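Local structure of acetylcholine-binding protein (Bulinus truncatus, 2BJ0) at residues I2-E13 with Y60-L70; L151-I161 with L173-R181. The protein probably binds acetylcholine as a secreted pentamer whose subunits resemble the extracellular ligand-binding domain of nicotinic acetylcholine receptors. All coordinates share one frame; numbering follows the deposited sequence.

Contact 1: residues I2-E13 with Y60-L70; sequences IRWTLLNQITGE and YYSSLLSSSSL
The ring of Tyr-60 is covered on both faces. Over one lies the side-chain amide of Gln-9, its plane only 24° from the ring's and its CD 3.5 Å from Tyr-60 CE1; against the other comes the edge of the Tyr-61 ring. Leu-6 CD1 sits at the Tyr-60 edge. Gln-9 is long and flat enough to lie over the ring face, and its NE2 donates to Glu-13 OE2 (3.2 Å), which steadies the amide. Ile-10 fills the angle between the tyrosines, CG1 3.6 Å from Tyr-60 CE1 and CD1 3.7 Å from Tyr-61 CD1.

At the start of the helix, Arg-3 N donates to Leu-64 O (3.2 Å, nearly straight at 171°). Leu-64 turns CG away from its own N (chi1 -158°), which sends CD1 among Ile-2, Leu-6, Leu-7 and Ile-10, a pocket suited to a branched apolar chain. A water joins Arg-3 NH1 to Ser-63 O and Ser-66 OG on the more polar flank.

The N-terminal helix of the receptor-like domain thus lies on the loop after strand 45-57. Leu-64 and Leu-65 continue inward onto Leu-75 and Val-73 of strand 72-76, while Ile-2 packs on Val-16 of a second subunit.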
loop_
_atom_site.group_PDB
_atom_site.type_symbol
_atom_site.label_atom_id
_atom_site.label_comp_id
_atom_site.label_asym_id
_atom_site.label_seq_id
_atom_site.Cartn_x
_atom_site.Cartn_y
_atom_site.Cartn_z
ATOM N N ILE A 2 -1.444 29.248 -13.603
ATOM C CA ILE A 2 -2.642 28.880 -14.366
ATOM C C ILE A 2 -3.843 29.491 -13.623
ATOM O O ILE A 2 -3.682 30.054 -12.517
ATOM C CB ILE A 2 -2.806 27.339 -14.386
ATOM C CG1 ILE A 2 -2.804 26.786 -12.958
ATOM C CG2 ILE A 2 -1.705 26.664 -15.215
ATOM C CD1 ILE A 2 -3.249 25.325 -12.841
ATOM N N ARG A 3 -5.048 29.341 -14.179
ATOM C CA ARG A 3 -6.257 29.814 -13.510
ATOM C C ARG A 3 -6.667 28.871 -12.376
ATOM O O ARG A 3 -7.507 27.984 -12.563
ATOM C CB ARG A 3 -7.389 29.973 -14.528
ATOM C CG ARG A 3 -8.498 30.874 -14.079
ATOM C CD ARG A 3 -9.394 31.273 -15.221
ATOM N NE ARG A 3 -10.589 31.962 -14.771
ATOM C CZ ARG A 3 -11.422 32.583 -15.591
ATOM N NH1 ARG A 3 -11.172 32.598 -16.901
ATOM N NH2 ARG A 3 -12.511 33.183 -15.109
ATOM N N TRP A 4 -6.082 29.090 -11.195
ATOM C CA TRP A 4 -6.247 28.185 -10.043
ATOM C C TRP A 4 -7.670 28.008 -9.573
ATOM O O TRP A 4 -8.073 26.919 -9.196
ATOM C CB TRP A 4 -5.383 28.638 -8.865
ATOM C CG TRP A 4 -3.932 28.550 -9.155
ATOM C CD1 TRP A 4 -3.110 29.572 -9.453
ATOM C CD2 TRP A 4 -3.117 27.358 -9.161
ATOM N NE1 TRP A 4 -1.830 29.108 -9.651
ATOM C CE2 TRP A 4 -1.811 27.748 -9.480
ATOM C CE3 TRP A 4 -3.375 25.987 -8.939
ATOM C CZ2 TRP A 4 -0.740 26.831 -9.576
ATOM C CZ3 TRP A 4 -2.320 25.079 -9.032
ATOM C CH2 TRP A 4 -1.016 25.509 -9.343
ATOM N N THR A 5 -8.446 29.079 -9.616
ATOM C CA THR A 5 -9.842 28.995 -9.238
ATOM C C THR A 5 -10.664 28.116 -10.180
ATOM O O THR A 5 -11.685 27.594 -9.787
ATOM C CB THR A 5 -10.447 30.392 -9.195
ATOM O OG1 THR A 5 -9.910 31.157 -10.277
ATOM C CG2 THR A 5 -9.991 31.130 -7.935
ATOM N N LEU A 6 -10.253 27.989 -11.441
ATOM C CA LEU A 6 -10.947 27.062 -12.325
ATOM C C LEU A 6 -10.653 25.611 -11.883
ATOM O O LEU A 6 -11.527 24.754 -11.893
ATOM C CB LEU A 6 -10.528 27.277 -13.780
ATOM C CG LEU A 6 -11.221 26.377 -14.808
ATOM C CD1 LEU A 6 -12.717 26.448 -14.737
ATOM C CD2 LEU A 6 -10.755 26.801 -16.174
ATOM N N LEU A 7 -9.418 25.360 -11.475
ATOM C CA LEU A 7 -9.023 24.041 -11.017
ATOM C C LEU A 7 -9.907 23.606 -9.858
ATOM O O LEU A 7 -10.246 22.433 -9.722
ATOM C CB LEU A 7 -7.538 24.038 -10.648
ATOM C CG LEU A 7 -6.786 22.729 -10.741
ATOM C CD1 LEU A 7 -7.093 21.990 -12.064
ATOM C CD2 LEU A 7 -5.319 23.040 -10.609
ATOM N N ASN A 8 -10.345 24.556 -9.049
ATOM C CA ASN A 8 -11.276 24.238 -7.983
ATOM C C ASN A 8 -12.644 23.756 -8.467
ATOM O O ASN A 8 -13.253 22.908 -7.821
ATOM C CB ASN A 8 -11.429 25.442 -7.044
ATOM C CG ASN A 8 -10.107 25.857 -6.407
ATOM O OD1 ASN A 8 -9.089 25.129 -6.474
ATOM N ND2 ASN A 8 -10.112 27.034 -5.781
ATOM N N GLN A 9 -13.151 24.298 -9.575
ATOM C CA GLN A 9 -14.349 23.716 -10.212
ATOM C C GLN A 9 -14.027 22.305 -10.763
ATOM O O GLN A 9 -14.764 21.361 -10.518
ATOM C CB GLN A 9 -14.903 24.618 -11.348
ATOM C CG GLN A 9 -16.086 23.974 -12.087
ATOM C CD GLN A 9 -16.480 24.662 -13.384
ATOM O OE1 GLN A 9 -15.799 25.583 -13.829
ATOM N NE2 GLN A 9 -17.588 24.213 -13.990
ATOM N N ILE A 10 -12.922 22.186 -11.492
ATOM C CA ILE A 10 -12.473 20.940 -12.129
ATOM C C ILE A 10 -12.293 19.826 -11.094
ATOM O O ILE A 10 -12.822 18.737 -11.239
ATOM C CB ILE A 10 -11.167 21.195 -12.919
ATOM C CG1 ILE A 10 -11.436 22.066 -14.156
ATOM C CG2 ILE A 10 -10.481 19.868 -13.324
ATOM C CD1 ILE A 10 -10.195 22.460 -14.928
ATOM N N THR A 11 -11.555 20.106 -10.021
ATOM C CA THR A 11 -11.436 19.120 -8.964
ATOM C C THR A 11 -12.777 18.876 -8.257
ATOM O O THR A 11 -13.153 17.738 -7.934
ATOM C CB THR A 11 -10.373 19.612 -8.003
ATOM O OG1 THR A 11 -9.175 19.832 -8.763
ATOM C CG2 THR A 11 -10.016 18.500 -6.989
ATOM N N GLY A 12 -13.530 19.945 -8.038
ATOM C CA GLY A 12 -14.843 19.812 -7.430
ATOM C C GLY A 12 -15.790 18.907 -8.166
ATOM O O GLY A 12 -16.637 18.281 -7.536
ATOM N N GLU A 13 -15.672 18.879 -9.501
ATOM C CA GLU A 13 -16.507 18.062 -10.368
ATOM C C GLU A 13 -15.862 16.712 -10.680
ATOM O O GLU A 13 -16.411 15.928 -11.447
ATOM C CB GLU A 13 -16.788 18.820 -11.692
ATOM C CG GLU A 13 -17.688 20.018 -11.457
ATOM C CD GLU A 13 -18.166 20.737 -12.712
ATOM O OE1 GLU A 13 -17.780 20.312 -13.848
ATOM O OE2 GLU A 13 -18.950 21.725 -12.535
ATOM N N TYR A 60 -14.509 23.219 -21.389
ATOM C CA TYR A 60 -14.365 24.195 -20.302
ATOM C C TYR A 60 -12.946 24.265 -19.656
ATOM O O TYR A 60 -12.602 25.290 -19.072
ATOM C CB TYR A 60 -15.529 24.095 -19.293
ATOM C CG TYR A 60 -15.365 23.203 -18.059
ATOM C CD1 TYR A 60 -14.694 23.661 -16.929
ATOM C CD2 TYR A 60 -15.958 21.953 -18.006
ATOM C CE1 TYR A 60 -14.580 22.864 -15.778
ATOM C CE2 TYR A 60 -15.860 21.141 -16.869
ATOM C CZ TYR A 60 -15.169 21.610 -15.757
ATOM O OH TYR A 60 -15.073 20.810 -14.641
ATOM N N TYR A 61 -12.139 23.203 -19.814
ATOM C CA TYR A 61 -10.747 23.151 -19.334
ATOM C C TYR A 61 -9.836 24.137 -20.051
ATOM O O TYR A 61 -8.783 24.503 -19.521
ATOM C CB TYR A 61 -10.109 21.738 -19.467
ATOM C CG TYR A 61 -10.633 20.611 -18.577
ATOM C CD1 TYR A 61 -11.781 20.755 -17.789
ATOM C CD2 TYR A 61 -9.987 19.365 -18.574
ATOM C CE1 TYR A 61 -12.280 19.681 -17.014
ATOM C CE2 TYR A 61 -10.466 18.300 -17.802
ATOM C CZ TYR A 61 -11.600 18.457 -17.036
ATOM O OH TYR A 61 -12.051 17.385 -16.289
ATOM N N SER A 62 -10.216 24.567 -21.252
ATOM C CA SER A 62 -9.321 25.440 -22.044
ATOM C C SER A 62 -8.994 26.770 -21.343
ATOM O O SER A 62 -7.980 27.386 -21.629
ATOM C CB SER A 62 -9.923 25.744 -23.418
ATOM O OG SER A 62 -11.081 26.556 -23.281
ATOM N N SER A 63 -9.856 27.206 -20.434
ATOM C CA SER A 63 -9.641 28.449 -19.715
ATOM C C SER A 63 -8.577 28.321 -18.632
ATOM O O SER A 63 -8.276 29.277 -17.926
ATOM C CB SER A 63 -10.943 28.905 -19.091
ATOM O OG SER A 63 -11.756 29.449 -20.102
ATOM N N LEU A 64 -8.030 27.125 -18.484
ATOM C CA LEU A 64 -7.020 26.889 -17.479
ATOM C C LEU A 64 -5.745 27.588 -17.909
ATOM O O LEU A 64 -4.976 28.048 -17.074
ATOM C CB LEU A 64 -6.793 25.381 -17.320
ATOM C CG LEU A 64 -6.179 24.790 -16.049
ATOM C CD1 LEU A 64 -6.954 25.125 -14.749
ATOM C CD2 LEU A 64 -6.076 23.279 -16.237
ATOM N N LEU A 65 -5.554 27.693 -19.218
ATOM C CA LEU A 65 -4.294 28.158 -19.793
ATOM C C LEU A 65 -4.363 29.453 -20.595
ATOM O O LEU A 65 -3.369 30.170 -20.665
ATOM C CB LEU A 65 -3.694 27.073 -20.693
ATOM C CG LEU A 65 -3.101 25.851 -19.995
ATOM C CD1 LEU A 65 -2.454 24.967 -21.034
ATOM C CD2 LEU A 65 -2.094 26.248 -18.897
ATOM N N SER A 66 -5.515 29.726 -21.207
ATOM C CA SER A 66 -5.716 30.827 -22.169
ATOM C C SER A 66 -4.901 32.135 -21.957
ATOM O O SER A 66 -4.551 32.815 -22.933
ATOM C CB SER A 66 -7.215 31.133 -22.322
ATOM O OG SER A 66 -7.812 31.344 -21.051
ATOM N N SER A 67 -4.598 32.467 -20.698
ATOM C CA SER A 67 -3.780 33.642 -20.383
ATOM C C SER A 67 -2.497 33.311 -19.601
ATOM O O SER A 67 -2.084 34.049 -18.703
ATOM C CB SER A 67 -4.619 34.678 -19.629
ATOM O OG SER A 67 -5.201 34.095 -18.477
ATOM N N SER A 68 -1.861 32.201 -19.950
ATOM C CA SER A 68 -0.581 31.854 -19.358
ATOM C C SER A 68 0.400 31.513 -20.476
ATOM O O SER A 68 -0.009 31.201 -21.616
ATOM C CB SER A 68 -0.721 30.695 -18.361
ATOM O OG SER A 68 -0.762 29.449 -19.027
ATOM N N SER A 69 1.688 31.588 -20.150
ATOM C CA SER A 69 2.747 31.322 -21.112
ATOM C C SER A 69 2.704 29.870 -21.573
ATOM O O SER A 69 2.802 29.596 -22.784
ATOM C CB SER A 69 4.107 31.671 -20.510
ATOM O OG SER A 69 4.033 31.800 -19.092
ATOM N N LEU A 70 2.515 28.965 -20.600
ATOM C CA LEU A 70 2.412 27.508 -20.806
ATOM C C LEU A 70 1.482 27.120 -21.966
ATOM O O LEU A 70 0.341 27.573 -22.010
ATOM C CB LEU A 70 1.917 26.831 -19.513
ATOM C CG LEU A 70 2.665 26.957 -18.178
ATOM C CD1 LEU A 70 1.929 26.222 -17.093
ATOM C CD2 LEU A 70 4.068 26.422 -18.266
HETATM O O HOH W 1 -8.270 32.119 -18.341
HETATM O O HOH W 2 -13.074 17.042 -13.411
#

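Contact 2: residues L151-I161 with L173-R181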
loop_
_atom_site.group_PDB
_atom_site.type_symbol
_atom_site.label_atom_id
_atom_site.label_comp_id
_atom_site.label_asym_id
_atom_site.label_seq_id
_atom_site.Cartn_x
_atom_site.Cartn_y
_atom_site.Cartn_z
ATOM N N LEU A 151 -15.691 4.559 -26.494
ATOM C CA LEU A 151 -14.303 4.261 -26.838
ATOM C C LEU A 151 -14.119 4.358 -28.334
ATOM O O LEU A 151 -14.994 3.933 -29.093
ATOM C CB LEU A 151 -13.929 2.831 -26.431
ATOM C CG LEU A 151 -13.552 2.599 -24.974
ATOM C CD1 LEU A 151 -13.096 1.174 -24.749
ATOM C CD2 LEU A 151 -12.460 3.568 -24.575
ATOM N N ILE A 152 -12.988 4.918 -28.744
ATOM C CA ILE A 152 -12.618 4.980 -30.147
ATOM C C ILE A 152 -11.123 4.668 -30.239
ATOM O O ILE A 152 -10.363 4.880 -29.277
ATOM C CB ILE A 152 -12.961 6.377 -30.791
ATOM C CG1 ILE A 152 -12.205 7.515 -30.109
ATOM C CG2 ILE A 152 -14.491 6.664 -30.778
ATOM C CD1 ILE A 152 -12.460 8.904 -30.729
ATOM N N THR A 153 -10.709 4.116 -31.370
ATOM C CA THR A 153 -9.292 3.959 -31.649
ATOM C C THR A 153 -8.634 5.328 -31.827
ATOM O O THR A 153 -9.130 6.206 -32.550
ATOM C CB THR A 153 -9.081 3.029 -32.858
ATOM O OG1 THR A 153 -9.384 1.686 -32.455
ATOM C CG2 THR A 153 -7.593 2.921 -33.256
ATOM N N GLY A 154 -7.529 5.513 -31.119
ATOM C CA GLY A 154 -6.780 6.761 -31.188
ATOM C C GLY A 154 -6.000 6.963 -32.473
ATOM O O GLY A 154 -5.932 6.070 -33.331
ATOM N N GLU A 155 -5.368 8.133 -32.562
ATOM C CA GLU A 155 -4.648 8.611 -33.753
ATOM C C GLU A 155 -3.647 7.657 -34.423
ATOM O O GLU A 155 -3.416 7.745 -35.634
ATOM C CB GLU A 155 -3.918 9.902 -33.407
ATOM C CG GLU A 155 -4.840 11.065 -33.123
ATOM C CD GLU A 155 -4.071 12.364 -33.029
ATOM O OE1 GLU A 155 -3.076 12.423 -32.257
ATOM O OE2 GLU A 155 -4.447 13.316 -33.750
ATOM N N GLU A 156 -3.050 6.763 -33.640
ATOM C CA GLU A 156 -2.022 5.855 -34.144
ATOM C C GLU A 156 -2.575 4.648 -34.900
ATOM O O GLU A 156 -1.818 3.823 -35.417
ATOM C CB GLU A 156 -1.131 5.410 -32.994
ATOM C CG GLU A 156 -0.410 6.569 -32.326
ATOM C CD GLU A 156 0.742 6.096 -31.477
ATOM O OE1 GLU A 156 1.261 4.998 -31.764
ATOM O OE2 GLU A 156 1.130 6.815 -30.522
ATOM N N GLY A 157 -3.898 4.558 -34.958
ATOM C CA GLY A 157 -4.581 3.417 -35.548
ATOM C C GLY A 157 -4.460 2.147 -34.723
ATOM O O GLY A 157 -4.118 2.173 -33.527
ATOM N N VAL A 158 -4.728 1.032 -35.385
ATOM C CA VAL A 158 -4.817 -0.270 -34.754
ATOM C C VAL A 158 -3.480 -1.000 -34.927
ATOM O O VAL A 158 -3.300 -2.121 -34.464
ATOM C CB VAL A 158 -6.032 -1.032 -35.393
ATOM C CG1 VAL A 158 -5.847 -2.561 -35.452
ATOM C CG2 VAL A 158 -7.324 -0.647 -34.683
ATOM N N VAL A 159 -2.527 -0.330 -35.556
ATOM C CA VAL A 159 -1.394 -1.012 -36.178
ATOM C C VAL A 159 -0.026 -0.776 -35.544
ATOM O O VAL A 159 0.959 -1.385 -35.976
ATOM C CB VAL A 159 -1.296 -0.606 -37.674
ATOM C CG1 VAL A 159 -2.496 -1.149 -38.436
ATOM C CG2 VAL A 159 -1.177 0.946 -37.810
ATOM N N ASN A 160 0.058 0.097 -34.544
ATOM C CA ASN A 160 1.365 0.385 -33.954
ATOM C C ASN A 160 1.675 -0.006 -32.501
ATOM O O ASN A 160 2.568 0.578 -31.865
ATOM C CB ASN A 160 1.747 1.822 -34.225
ATOM C CG ASN A 160 2.712 1.917 -35.367
ATOM O OD1 ASN A 160 3.825 1.352 -35.314
ATOM N ND2 ASN A 160 2.278 2.556 -36.447
ATOM N N ILE A 161 0.983 -1.029 -32.024
ATOM C CA ILE A 161 1.156 -1.564 -30.661
ATOM C C ILE A 161 2.583 -2.060 -30.385
ATOM O O ILE A 161 3.130 -1.832 -29.295
ATOM C CB ILE A 161 0.075 -2.659 -30.397
ATOM C CG1 ILE A 161 -1.307 -2.074 -30.690
ATOM C CG2 ILE A 161 0.122 -3.215 -28.967
ATOM C CD1 ILE A 161 -2.426 -2.926 -30.289
ATOM N N LEU A 173 5.202 -11.561 -32.405
ATOM C CA LEU A 173 4.892 -11.833 -33.823
ATOM C C LEU A 173 3.949 -10.818 -34.441
ATOM O O LEU A 173 4.188 -10.365 -35.549
ATOM C CB LEU A 173 4.353 -13.272 -34.006
ATOM C CG LEU A 173 5.321 -14.319 -33.430
ATOM C CD1 LEU A 173 4.724 -15.715 -33.378
ATOM C CD2 LEU A 173 6.650 -14.318 -34.161
ATOM N N SER A 174 2.874 -10.463 -33.732
ATOM C CA SER A 174 1.874 -9.503 -34.229
ATOM C C SER A 174 1.065 -8.957 -33.082
ATOM O O SER A 174 1.053 -9.540 -32.002
ATOM C CB SER A 174 0.893 -10.198 -35.149
ATOM O OG SER A 174 0.381 -11.327 -34.476
ATOM N N ALA A 175 0.371 -7.856 -33.337
ATOM C CA ALA A 175 -0.453 -7.213 -32.332
ATOM C C ALA A 175 -1.421 -6.304 -33.033
ATOM O O ALA A 175 -1.019 -5.505 -33.870
ATOM C CB ALA A 175 0.426 -6.406 -31.330
ATOM N N THR A 176 -2.701 -6.438 -32.712
ATOM C CA THR A 176 -3.708 -5.497 -33.180
ATOM C C THR A 176 -4.687 -5.221 -32.053
ATOM O O THR A 176 -4.571 -5.780 -30.965
ATOM C CB THR A 176 -4.480 -6.034 -34.414
ATOM O OG1 THR A 176 -5.112 -7.274 -34.074
ATOM C CG2 THR A 176 -3.527 -6.445 -35.551
ATOM N N GLN A 177 -5.645 -4.342 -32.323
ATOM C CA GLN A 177 -6.760 -4.113 -31.417
ATOM C C GLN A 177 -8.068 -4.017 -32.180
ATOM O O GLN A 177 -8.097 -3.652 -33.351
ATOM C CB GLN A 177 -6.528 -2.866 -30.567
ATOM C CG GLN A 177 -6.777 -1.541 -31.241
ATOM C CD GLN A 177 -6.255 -0.391 -30.403
ATOM O OE1 GLN A 177 -5.147 -0.477 -29.870
ATOM N NE2 GLN A 177 -7.044 0.683 -30.277
ATOM N N SER A 178 -9.143 -4.364 -31.497
ATOM C CA SER A 178 -10.457 -4.296 -32.055
ATOM C C SER A 178 -11.410 -3.656 -31.040
ATOM O O SER A 178 -11.297 -3.891 -29.835
ATOM C CB SER A 178 -10.898 -5.708 -32.432
ATOM O OG SER A 178 -12.300 -5.795 -32.457
ATOM N N LEU A 179 -12.329 -2.834 -31.534
ATOM C CA LEU A 179 -13.317 -2.179 -30.689
ATOM C C LEU A 179 -14.608 -2.992 -30.708
ATOM O O LEU A 179 -15.081 -3.374 -31.766
ATOM C CB LEU A 179 -13.563 -0.745 -31.178
ATOM C CG LEU A 179 -14.787 0.031 -30.665
ATOM C CD1 LEU A 179 -14.742 0.240 -29.132
ATOM C CD2 LEU A 179 -14.912 1.375 -31.381
ATOM N N ASN A 180 -15.161 -3.273 -29.536
ATOM C CA ASN A 180 -16.377 -4.075 -29.441
ATOM C C ASN A 180 -17.329 -3.431 -28.454
ATOM O O ASN A 180 -16.932 -2.531 -27.715
ATOM C CB ASN A 180 -16.052 -5.509 -28.989
ATOM C CG ASN A 180 -14.773 -6.068 -29.642
ATOM O OD1 ASN A 180 -14.761 -6.421 -30.828
ATOM N ND2 ASN A 180 -13.701 -6.156 -28.863
ATOM N N ARG A 181 -18.582 -3.878 -28.451
ATOM C CA ARG A 181 -19.510 -3.543 -27.368
ATOM C C ARG A 181 -20.317 -4.746 -26.921
ATOM O O ARG A 181 -20.671 -5.595 -27.736
ATOM C CB ARG A 181 -20.415 -2.369 -27.721
ATOM C CG ARG A 181 -21.108 -2.481 -29.042
ATOM C CD ARG A 181 -21.198 -1.142 -29.748
ATOM N NE ARG A 181 -19.861 -0.624 -30.064
ATOM C CZ ARG A 181 -19.607 0.600 -30.511
ATOM N NH1 ARG A 181 -20.591 1.476 -30.691
ATOM N NH2 ARG A 181 -18.355 0.952 -30.770
#
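Strands 151-153 and 173-181 run roughly antiparallel (152°), but their axes come no nearer than 7.8 Å, too far for backbone pairing; they belong to different sheets of the immunoglobulin-like sandwich. After Thr-153 the chain makes a type I turn from Gly-154 to Gly-157, where the last residue has a positive phi, which favours glycine, and the loop that follows brings Val-158 beside Gln-177.

The side chains meet in three places. Near Leu-151, the methyls of Leu-179 reach over to segment 151-161, CD2 to Leu-151 O at 3.4 Å and CD1 to Leu-151 CB at 3.8 Å. In the middle, both methyls of Val-158 abut Gln-177 O, with CG1 the nearer at 3.3 Å, and CG2 also touches Gln-177 CG. Farther along, Ile-161 CB packs on Ala-175 CB (3.9 Å), a small residue that lets the isoleucine close in, while Ile-161 CD1 lies 3.6 Å from Thr-176 O.

Gln-177 places CG between its backbone N and carbonyl carbon (chi1 78°), then extends toward Thr-153, and NE2 makes a weak hydrogen bond to Thr-153 OG1 (3.4 Å, 148°). A second weak bond from NE2 goes to Leu-29 O of strand 25-40. Gln-177 N is buried with no partner in the model, probably at some energetic cost. With one weak hydrogen bond between the segments, cohesion probably rests chiefly on apolar and van der Waals packing, the glutamine amide adding a modest polar tie between the sheets.

In the fold
Contacts 1 and 2 follow one another along the chain and do not touch: their centres are 32 Å apart and their nearest atoms about 16 Å. Contact 1 lies at the periphery, about 25 Å from the centre of the chain, and contact 2 nearer the middle, at 11 Å. Both reach other subunits of the pentamer. Strand 170-183 of contact 2 leads toward the vicinal disulfide Cys-186–Cys-187, which in this family marks the loop closing over the agonist site. Glu-156 of contact 2 meets Ser-185 and Cys-186 of a neighbouring subunit, consistent with segment 151-161 lying beside that site on its complementary side, whereas contact 1 belongs to the helical end.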